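Local coordinates for protein tricorn protease (Thermoplasma acidophilum, PDB 1K32) that degrades peptides as a large serine protease built with beta-propeller domains, probably acting on products released by the proteasome, at residues A[185-190]-A[216-221]; A[227-232]-A[236-241]. One frame throughout, in Å; residues are numbered along the deposited sequence.

Contact 1 (A[185-190]-A[216-221]); sequences GKIWIE and IYFITD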
loop_
_atom_site.group_PDB
_atom_site.type_symbol
_atom_site.label_atom_id
_atom_site.label_comp_id
_atom_site.label_asym_id
_atom_site.label_seq_id
_atom_site.Cartn_x
_atom_site.Cartn_y
_atom_site.Cartn_z
ATOM N N GLY A 185 -63.714 -26.746 20.362
ATOM C CA GLY A 185 -64.203 -26.021 21.527
ATOM C C GLY A 185 -65.127 -26.853 22.391
ATOM O O GLY A 185 -66.059 -27.472 21.885
ATOM N N LYS A 186 -64.858 -26.872 23.697
ATOM C CA LYS A 186 -65.657 -27.641 24.651
ATOM C C LYS A 186 -65.972 -26.761 25.869
ATOM O O LYS A 186 -65.250 -25.801 26.165
ATOM C CB LYS A 186 -64.885 -28.886 25.103
ATOM C CG LYS A 186 -64.518 -29.863 23.989
ATOM C CD LYS A 186 -63.704 -31.041 24.530
ATOM C CE LYS A 186 -63.391 -32.052 23.432
ATOM N NZ LYS A 186 -62.843 -33.333 23.956
ATOM N N ILE A 187 -67.038 -27.091 26.582
ATOM C CA ILE A 187 -67.424 -26.297 27.736
ATOM C C ILE A 187 -67.484 -27.111 29.020
ATOM O O ILE A 187 -67.975 -28.244 29.041
ATOM C CB ILE A 187 -68.801 -25.621 27.517
ATOM C CG1 ILE A 187 -68.777 -24.796 26.220
ATOM C CG2 ILE A 187 -69.142 -24.739 28.715
ATOM C CD1 ILE A 187 -70.062 -24.076 25.921
ATOM N N TRP A 188 -66.973 -26.523 30.095
ATOM C CA TRP A 188 -66.979 -27.173 31.398
ATOM C C TRP A 188 -67.715 -26.256 32.359
ATOM O O TRP A 188 -67.751 -25.046 32.147
ATOM C CB TRP A 188 -65.559 -27.380 31.922
ATOM C CG TRP A 188 -64.735 -28.408 31.210
ATOM C CD1 TRP A 188 -64.296 -28.362 29.918
ATOM C CD2 TRP A 188 -64.189 -29.608 31.777
ATOM N NE1 TRP A 188 -63.506 -29.454 29.647
ATOM C CE2 TRP A 188 -63.422 -30.235 30.768
ATOM C CE3 TRP A 188 -64.272 -30.214 33.042
ATOM C CZ2 TRP A 188 -62.738 -31.443 30.981
ATOM C CZ3 TRP A 188 -63.594 -31.415 33.256
ATOM C CH2 TRP A 188 -62.833 -32.016 32.223
ATOM N N ILE A 189 -68.290 -26.825 33.415
ATOM C CA ILE A 189 -68.999 -26.031 34.409
ATOM C C ILE A 189 -68.686 -26.520 35.819
ATOM O O ILE A 189 -68.526 -27.718 36.063
ATOM C CB ILE A 189 -70.526 -26.064 34.174
ATOM C CG1 ILE A 189 -71.208 -25.021 35.050
ATOM C CG2 ILE A 189 -71.085 -27.436 34.500
ATOM C CD1 ILE A 189 -72.631 -24.724 34.635
ATOM N N GLU A 190 -68.586 -25.577 36.747
ATOM C CA GLU A 190 -68.284 -25.905 38.130
ATOM C C GLU A 190 -69.551 -26.487 38.747
ATOM O O GLU A 190 -70.636 -25.968 38.531
ATOM C CB GLU A 190 -67.853 -24.637 38.867
ATOM C CG GLU A 190 -67.146 -24.867 40.187
ATOM C CD GLU A 190 -66.730 -23.560 40.845
ATOM O OE1 GLU A 190 -65.942 -23.592 41.810
ATOM O OE2 GLU A 190 -67.192 -22.492 40.396
ATOM N N ILE A 216 -76.922 -21.807 27.842
ATOM C CA ILE A 216 -75.661 -21.409 27.249
ATOM C C ILE A 216 -75.884 -21.397 25.748
ATOM O O ILE A 216 -76.248 -22.416 25.167
ATOM C CB ILE A 216 -74.522 -22.420 27.561
ATOM C CG1 ILE A 216 -74.387 -22.625 29.067
ATOM C CG2 ILE A 216 -73.198 -21.909 26.984
ATOM C CD1 ILE A 216 -73.437 -23.752 29.447
ATOM N N TYR A 217 -75.705 -20.244 25.125
ATOM C CA TYR A 217 -75.847 -20.158 23.681
ATOM C C TYR A 217 -74.458 -20.156 23.053
ATOM O O TYR A 217 -73.494 -19.621 23.626
ATOM C CB TYR A 217 -76.623 -18.904 23.286
ATOM C CG TYR A 217 -78.080 -18.965 23.683
ATOM C CD1 TYR A 217 -78.471 -18.801 25.015
ATOM C CD2 TYR A 217 -79.064 -19.214 22.730
ATOM C CE1 TYR A 217 -79.808 -18.882 25.383
ATOM C CE2 TYR A 217 -80.396 -19.300 23.080
ATOM C CZ TYR A 217 -80.768 -19.135 24.405
ATOM O OH TYR A 217 -82.100 -19.230 24.740
ATOM N N PHE A 218 -74.352 -20.774 21.880
ATOM C CA PHE A 218 -73.074 -20.872 21.196
ATOM C C PHE A 218 -73.256 -21.192 19.724
ATOM O O PHE A 218 -74.380 -21.396 19.244
ATOM C CB PHE A 218 -72.209 -21.955 21.859
ATOM C CG PHE A 218 -72.873 -23.302 21.930
ATOM C CD1 PHE A 218 -72.874 -24.156 20.833
ATOM C CD2 PHE A 218 -73.521 -23.709 23.096
ATOM C CE1 PHE A 218 -73.519 -25.404 20.897
ATOM C CE2 PHE A 218 -74.163 -24.946 23.173
ATOM C CZ PHE A 218 -74.164 -25.797 22.065
ATOM N N ILE A 219 -72.139 -21.270 19.017
ATOM C CA ILE A 219 -72.175 -21.554 17.597
ATOM C C ILE A 219 -71.452 -22.839 17.219
ATOM O O ILE A 219 -70.384 -23.149 17.763
ATOM C CB ILE A 219 -71.545 -20.389 16.799
ATOM C CG1 ILE A 219 -72.377 -19.116 16.987
ATOM C CG2 ILE A 219 -71.422 -20.769 15.315
ATOM C CD1 ILE A 219 -71.724 -17.870 16.424
ATOM N N THR A 220 -72.048 -23.598 16.295
ATOM C CA THR A 220 -71.419 -24.819 15.789
ATOM C C THR A 220 -72.035 -25.220 14.460
ATOM O O THR A 220 -73.123 -24.775 14.117
ATOM C CB THR A 220 -71.503 -25.994 16.785
ATOM O OG1 THR A 220 -70.615 -27.033 16.352
ATOM C CG2 THR A 220 -72.908 -26.540 16.872
ATOM N N ASP A 221 -71.336 -26.040 13.694
ATOM C CA ASP A 221 -71.857 -26.445 12.396
ATOM C C ASP A 221 -72.109 -27.947 12.322
ATOM O O ASP A 221 -71.926 -28.573 11.275
ATOM C CB ASP A 221 -70.899 -25.998 11.284
ATOM C CG ASP A 221 -69.499 -26.575 11.443
ATOM O OD1 ASP A 221 -68.589 -26.147 10.701
ATOM O OD2 ASP A 221 -69.303 -27.459 12.302
#

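Contact 2 (A[227-232]-A[236-241]); sequences QIYSTD and KDLRKH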
loop_
_atom_site.group_PDB
_atom_site.type_symbol
_atom_site.label_atom_id
_atom_site.label_comp_id
_atom_site.label_asym_id
_atom_site.label_seq_id
_atom_site.Cartn_x
_atom_site.Cartn_y
_atom_site.Cartn_z
ATOM N N GLN A 227 -74.652 -22.363 12.908
ATOM C CA GLN A 227 -75.953 -21.934 13.410
ATOM C C GLN A 227 -75.817 -21.671 14.903
ATOM O O GLN A 227 -74.831 -22.073 15.529
ATOM C CB GLN A 227 -77.014 -23.027 13.216
ATOM C CG GLN A 227 -77.061 -23.649 11.819
ATOM C CD GLN A 227 -77.616 -22.716 10.764
ATOM O OE1 GLN A 227 -77.587 -23.030 9.574
ATOM N NE2 GLN A 227 -78.138 -21.577 11.188
ATOM N N ILE A 228 -76.809 -20.998 15.466
ATOM C CA ILE A 228 -76.824 -20.730 16.890
ATOM C C ILE A 228 -77.600 -21.857 17.565
ATOM O O ILE A 228 -78.702 -22.196 17.142
ATOM C CB ILE A 228 -77.511 -19.381 17.195
ATOM C CG1 ILE A 228 -76.769 -18.258 16.468
ATOM C CG2 ILE A 228 -77.527 -19.121 18.706
ATOM C CD1 ILE A 228 -77.363 -16.886 16.712
ATOM N N TYR A 229 -76.997 -22.454 18.587
ATOM C CA TYR A 229 -77.610 -23.536 19.362
ATOM C C TYR A 229 -77.567 -23.127 20.830
ATOM O O TYR A 229 -77.008 -22.079 21.174
ATOM C CB TYR A 229 -76.816 -24.845 19.228
ATOM C CG TYR A 229 -76.830 -25.485 17.857
ATOM C CD1 TYR A 229 -76.063 -24.965 16.819
ATOM C CD2 TYR A 229 -77.624 -26.605 17.595
ATOM C CE1 TYR A 229 -76.082 -25.530 15.563
ATOM C CE2 TYR A 229 -77.654 -27.188 16.331
ATOM C CZ TYR A 229 -76.878 -26.639 15.319
ATOM O OH TYR A 229 -76.901 -27.163 14.054
ATOM N N SER A 230 -78.147 -23.956 21.691
ATOM C CA SER A 230 -78.106 -23.697 23.124
ATOM C C SER A 230 -78.407 -24.980 23.895
ATOM O O SER A 230 -78.951 -25.942 23.335
ATOM C CB SER A 230 -79.102 -22.594 23.517
ATOM O OG SER A 230 -80.435 -23.067 23.515
ATOM N N THR A 231 -78.010 -24.996 25.165
ATOM C CA THR A 231 -78.254 -26.132 26.049
ATOM C C THR A 231 -78.536 -25.551 27.428
ATOM O O THR A 231 -78.369 -24.354 27.636
ATOM C CB THR A 231 -77.019 -27.062 26.178
ATOM O OG1 THR A 231 -75.933 -26.344 26.788
ATOM C CG2 THR A 231 -76.585 -27.594 24.807
ATOM N N ASP A 232 -78.973 -26.383 28.368
ATOM C CA ASP A 232 -79.183 -25.884 29.719
ATOM C C ASP A 232 -77.794 -25.927 30.356
ATOM O O ASP A 232 -76.856 -26.423 29.733
ATOM C CB ASP A 232 -80.169 -26.761 30.502
ATOM C CG ASP A 232 -79.814 -28.239 30.467
ATOM O OD1 ASP A 232 -78.628 -28.604 30.633
ATOM O OD2 ASP A 232 -80.745 -29.051 30.291
ATOM N N LYS A 236 -77.508 -30.311 28.505
ATOM C CA LYS A 236 -78.611 -31.096 27.957
ATOM C C LYS A 236 -79.640 -30.239 27.221
ATOM O O LYS A 236 -79.540 -29.011 27.179
ATOM C CB LYS A 236 -79.324 -31.851 29.082
ATOM C CG LYS A 236 -78.420 -32.664 29.986
ATOM C CD LYS A 236 -77.732 -33.781 29.226
ATOM C CE LYS A 236 -76.804 -34.564 30.138
ATOM N NZ LYS A 236 -75.977 -35.519 29.357
ATOM N N ASP A 237 -80.636 -30.906 26.645
ATOM C CA ASP A 237 -81.723 -30.236 25.932
ATOM C C ASP A 237 -81.230 -29.352 24.790
ATOM O O ASP A 237 -81.607 -28.186 24.694
ATOM C CB ASP A 237 -82.533 -29.380 26.911
ATOM C CG ASP A 237 -83.802 -28.825 26.289
ATOM O OD1 ASP A 237 -84.341 -27.839 26.829
ATOM O OD2 ASP A 237 -84.261 -29.381 25.265
ATOM N N LEU A 238 -80.400 -29.912 23.920
ATOM C CA LEU A 238 -79.848 -29.154 22.801
ATOM C C LEU A 238 -80.920 -28.604 21.873
ATOM O O LEU A 238 -81.805 -29.337 21.436
ATOM C CB LEU A 238 -78.885 -30.033 21.990
ATOM C CG LEU A 238 -78.259 -29.409 20.737
ATOM C CD1 LEU A 238 -77.274 -28.323 21.142
ATOM C CD2 LEU A 238 -77.550 -30.490 19.930
ATOM N N ARG A 239 -80.821 -27.313 21.568
ATOM C CA ARG A 239 -81.754 -26.644 20.667
ATOM C C ARG A 239 -81.023 -25.917 19.538
ATOM O O ARG A 239 -79.921 -25.398 19.723
ATOM C CB ARG A 239 -82.611 -25.636 21.431
ATOM C CG ARG A 239 -83.480 -26.252 22.505
ATOM C CD ARG A 239 -84.220 -25.187 23.284
ATOM N NE ARG A 239 -84.921 -25.755 24.430
ATOM C CZ ARG A 239 -85.600 -25.041 25.320
ATOM N NH1 ARG A 239 -86.205 -25.650 26.331
ATOM N NH2 ARG A 239 -85.673 -23.720 25.199
ATOM N N LYS A 240 -81.658 -25.882 18.369
ATOM C CA LYS A 240 -81.112 -25.215 17.191
ATOM C C LYS A 240 -81.998 -23.996 16.928
ATOM O O LYS A 240 -83.181 -24.145 16.627
ATOM C CB LYS A 240 -81.144 -26.185 16.004
ATOM C CG LYS A 240 -80.646 -25.638 14.675
ATOM C CD LYS A 240 -80.662 -26.755 13.639
ATOM C CE LYS A 240 -80.281 -26.279 12.252
ATOM N NZ LYS A 240 -81.246 -25.297 11.691
ATOM N N HIS A 241 -81.430 -22.795 17.038
ATOM C CA HIS A 241 -82.204 -21.571 16.857
ATOM C C HIS A 241 -82.146 -20.818 15.535
ATOM O O HIS A 241 -82.863 -19.835 15.370
ATOM C CB HIS A 241 -81.874 -20.578 17.970
ATOM C CG HIS A 241 -82.077 -21.129 19.341
ATOM N ND1 HIS A 241 -81.079 -21.774 20.036
ATOM C CD2 HIS A 241 -83.175 -21.169 20.132
ATOM C CE1 HIS A 241 -81.553 -22.188 21.197
ATOM N NE2 HIS A 241 -82.822 -21.835 21.281
#

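Contact 1 (A[185-190]-A[216-221])
I187 on strand 186-192 and I216 on strand 215-220 face each other across two successive antiparallel sheets, with I187 CA and I216 CA, the nearest CA atoms, 9.6 Å apart. The contact is made by side chains alone. The end methyl of I187 does the touching, against the branch methyl of I216. I187 CD1 lies 4.0 Å from I216 CG2. The two isoleucine side chains run past each other in opposite directions. In I187 the branch CG1 lies anti to the carbonyl carbon (chi1 -55°), and the chain then runs on extended to CD1 (chi2 -179°). This carries the methyl across to the other strand. I187 CD1 also comes obliquely to the F218 ring, 4.5 Å from F218 CD2. All three residues are buried. P209 on strand 207-212 packs on I187, and I199 on strand 195-200 packs on I216. M202 and V206, from the loop between the sheets, touch F218. The two segments bury only 127 Å² between them, both sides summed. Such apolar packing between two successive four-stranded antiparallel sheets is characteristic of neighbouring blades of a beta-propeller.

Contact 2 (A[227-232]-A[236-241])
Y229 and K240 form a non-hydrogen-bonded antiparallel pair, and S230 and R239 beside them a hydrogen-bonded one, in a hairpin whose segments run 144° apart. R239 N gives a 2.9 Å hydrogen bond to S230 O, and S230 N gives one to R239 O that is more bent, with an N-H...O angle of 140°. A further backbone hydrogen bond, H241 N to I228 O at 2.8 Å, follows just past strand 239-240. K240 lies beside Y229 and points the same way. K240 CB is 3.6 Å from Y229 CE2 and meets the ring obliquely. The Y229 hydroxyl is hydrogen-bonded to D223, and the K240 ammonium to the carbonyl of T242. L238 places CD1 4.0 Å from Y229 CD2 and 3.8 Å from T231 CG2. At the turn, D232 N bonds to K236 O at 2.9 Å. K236 N returns a bond to D232 OD1, also 2.9 Å, from above the carboxylate plane. D232 CG sits between the backbone N and the carbonyl carbon (chi1 51°), which brings the carboxylate to the turn amides. OD1 also accepts from D234 N. K236 to K240 are exposed, and this edge is held by backbone hydrogen bonds, the aspartate-bound turn and the aliphatic part of K240 along Y229, more than by deep burial of its own side chains.

How the contacts relate
The two contacts lie about 10 Å apart, centre to centre, and follow one another along the chain. Contact 1 closes at 221 before contact 2 opens at 227. They share one four-stranded antiparallel sheet, ordered 207-212, 215-220, 227-232, 239-240. Strands 215-220 and 227-232 are neighbours in it, and probable hydrogen bonds join them: Y229 N to F218 O and I216 N to T231 O, both 2.9 Å. Contact 2 pairs the last two strands of this sheet, at its outer edge. Contact 1 ties its second strand to the preceding sheet. Together they join strand pairing within a blade to packing between blades, as in a beta-propeller.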